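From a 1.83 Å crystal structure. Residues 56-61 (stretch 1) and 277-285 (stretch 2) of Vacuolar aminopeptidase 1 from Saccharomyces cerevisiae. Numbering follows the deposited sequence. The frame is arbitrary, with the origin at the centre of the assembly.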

# COMPACT_ATOMS: atom_id res chain seq x y z
N GLU D 56 26.53 -61.67 -33.50
CA GLU D 56 26.68 -60.89 -34.73
C GLU D 56 25.42 -60.86 -35.58
O GLU D 56 25.32 -60.05 -36.50
CB GLU D 56 27.87 -61.39 -35.55
CG GLU D 56 28.02 -62.88 -35.63
CD GLU D 56 29.30 -63.29 -36.33
OE1 GLU D 56 29.32 -64.37 -36.96
OE2 GLU D 56 30.29 -62.54 -36.24
N ASP D 57 24.45 -61.72 -35.30
CA ASP D 57 23.20 -61.71 -36.07
C ASP D 57 22.31 -60.58 -35.57
O ASP D 57 21.26 -60.30 -36.16
CB ASP D 57 22.45 -63.04 -35.92
CG ASP D 57 23.16 -64.20 -36.59
OD1 ASP D 57 23.59 -64.06 -37.76
OD2 ASP D 57 23.28 -65.27 -35.96
N GLY D 58 22.72 -59.95 -34.48
CA GLY D 58 21.94 -58.87 -33.91
C GLY D 58 20.65 -59.45 -33.36
O GLY D 58 20.65 -60.56 -32.83
N GLY D 59 19.56 -58.71 -33.48
CA GLY D 59 18.30 -59.22 -32.98
C GLY D 59 17.42 -58.17 -32.31
O GLY D 59 17.67 -56.97 -32.42
N LYS D 60 16.38 -58.64 -31.63
CA LYS D 60 15.44 -57.78 -30.94
C LYS D 60 15.57 -57.99 -29.43
O LYS D 60 15.40 -59.11 -28.94
CB LYS D 60 14.01 -58.10 -31.39
CG LYS D 60 13.81 -57.90 -32.89
CD LYS D 60 12.46 -58.42 -33.35
CE LYS D 60 12.32 -58.32 -34.86
NZ LYS D 60 11.08 -58.99 -35.34
N PHE D 61 15.88 -56.92 -28.71
CA PHE D 61 16.05 -57.01 -27.27
C PHE D 61 15.46 -55.81 -26.53
O PHE D 61 14.98 -54.85 -27.13
CB PHE D 61 17.53 -57.08 -26.89
CG PHE D 61 18.36 -57.96 -27.79
CD1 PHE D 61 18.80 -57.50 -29.03
CD2 PHE D 61 18.70 -59.25 -27.40
CE1 PHE D 61 19.58 -58.31 -29.86
CE2 PHE D 61 19.48 -60.07 -28.22
CZ PHE D 61 19.92 -59.59 -29.45
N TYR D 277 6.51 -51.96 -36.62
CA TYR D 277 7.66 -51.89 -37.50
C TYR D 277 8.51 -53.16 -37.40
O TYR D 277 8.94 -53.71 -38.42
CB TYR D 277 8.50 -50.66 -37.14
CG TYR D 277 9.91 -50.67 -37.69
CD1 TYR D 277 11.00 -50.98 -36.87
CD2 TYR D 277 10.17 -50.36 -39.03
CE1 TYR D 277 12.30 -50.98 -37.36
CE2 TYR D 277 11.46 -50.36 -39.53
CZ TYR D 277 12.52 -50.67 -38.70
OH TYR D 277 13.81 -50.68 -39.19
N ALA D 278 8.72 -53.62 -36.18
CA ALA D 278 9.52 -54.81 -35.92
C ALA D 278 8.95 -56.07 -36.59
O ALA D 278 9.70 -56.98 -36.94
CB ALA D 278 9.63 -55.04 -34.42
N LYS D 279 7.64 -56.10 -36.76
CA LYS D 279 6.97 -57.24 -37.37
C LYS D 279 7.50 -57.57 -38.76
O LYS D 279 7.55 -58.74 -39.15
CB LYS D 279 5.46 -56.99 -37.45
N ASP D 280 7.91 -56.55 -39.50
CA ASP D 280 8.43 -56.77 -40.85
C ASP D 280 9.93 -56.64 -40.96
O ASP D 280 10.47 -56.63 -42.06
CB ASP D 280 7.78 -55.80 -41.83
CG ASP D 280 6.29 -56.01 -41.95
OD1 ASP D 280 5.86 -57.19 -41.92
OD2 ASP D 280 5.55 -55.02 -42.09
N VAL D 281 10.61 -56.55 -39.83
CA VAL D 281 12.06 -56.42 -39.85
C VAL D 281 12.77 -57.74 -39.63
O VAL D 281 12.49 -58.44 -38.65
CB VAL D 281 12.57 -55.47 -38.77
CG1 VAL D 281 14.09 -55.50 -38.73
CG2 VAL D 281 12.09 -54.06 -39.05
N ASN D 282 13.67 -58.11 -40.53
CA ASN D 282 14.42 -59.34 -40.30
C ASN D 282 15.83 -58.86 -40.00
O ASN D 282 16.51 -58.29 -40.85
CB ASN D 282 14.40 -60.29 -41.50
CG ASN D 282 15.10 -61.60 -41.19
OD1 ASN D 282 16.33 -61.64 -41.08
ND2 ASN D 282 14.32 -62.67 -41.00
N THR D 283 16.23 -59.07 -38.75
CA THR D 283 17.53 -58.65 -38.29
C THR D 283 18.69 -59.27 -39.06
O THR D 283 19.78 -58.71 -39.08
CB THR D 283 17.67 -58.94 -36.80
OG1 THR D 283 17.27 -60.29 -36.53
CG2 THR D 283 16.75 -57.99 -36.01
N GLU D 284 18.46 -60.42 -39.69
CA GLU D 284 19.52 -61.08 -40.46
C GLU D 284 19.87 -60.28 -41.71
O GLU D 284 20.99 -60.35 -42.21
CB GLU D 284 19.06 -62.48 -40.88
CG GLU D 284 18.65 -63.37 -39.72
CD GLU D 284 19.78 -64.25 -39.23
OE1 GLU D 284 20.10 -65.23 -39.93
OE2 GLU D 284 20.35 -63.96 -38.16
N GLU D 285 18.90 -59.51 -42.20
CA GLU D 285 19.08 -58.70 -43.41
C GLU D 285 19.28 -57.20 -43.16
O GLU D 285 20.01 -56.53 -43.90
CB GLU D 285 17.86 -58.90 -44.32
CG GLU D 285 17.78 -60.28 -44.97
CD GLU D 285 16.35 -60.69 -45.30
OE1 GLU D 285 15.78 -61.51 -44.54
OE2 GLU D 285 15.80 -60.20 -46.31
O HOH W 1 19.17 -61.98 -36.58

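A lysine reaching across a chain can end at the backbone carbonyl of a turn rather than at a carboxylate, and this small contact in vacuolar aminopeptidase 1 is a compact example. Lys60 covers the most surface. Its CA-to-CB bond points toward the other stretch; chi1 is m and chi2 to chi4 are all t, so the chain is extended from CA to NZ. This extension brings NZ to 2.9 Å from Ala278 O, the one direct hydrogen bond between the stretches. Ala278 O also accepts from Val281 N at 3.1 Å, within the type I turn from Ala278 to Val281, so a single oxygen closes the turn and holds the ammonium group. The aliphatic part contributes as well, with Lys60 CE 4.3 Å from Ala278 CB.

Thr283, nearly as well covered, works at two ends. Its methyl packs on a glycine, Thr283 CG2 lying 3.6 Å from Gly59 CA, while its hydroxyl donates to a water, with OG1 2.5 Å from the water oxygen. That water in turn donates to Asp57 O at 2.7 Å and to Glu284 OE2 at 2.8 Å, joining three residues through one site.

The two carboxylates also come close: Asp57 OD1 and Glu284 OE2, both acceptors, lie 3.3 Å apart with no hydrogen bond between them, and the water does not sit between them, since it binds the backbone O of Asp57.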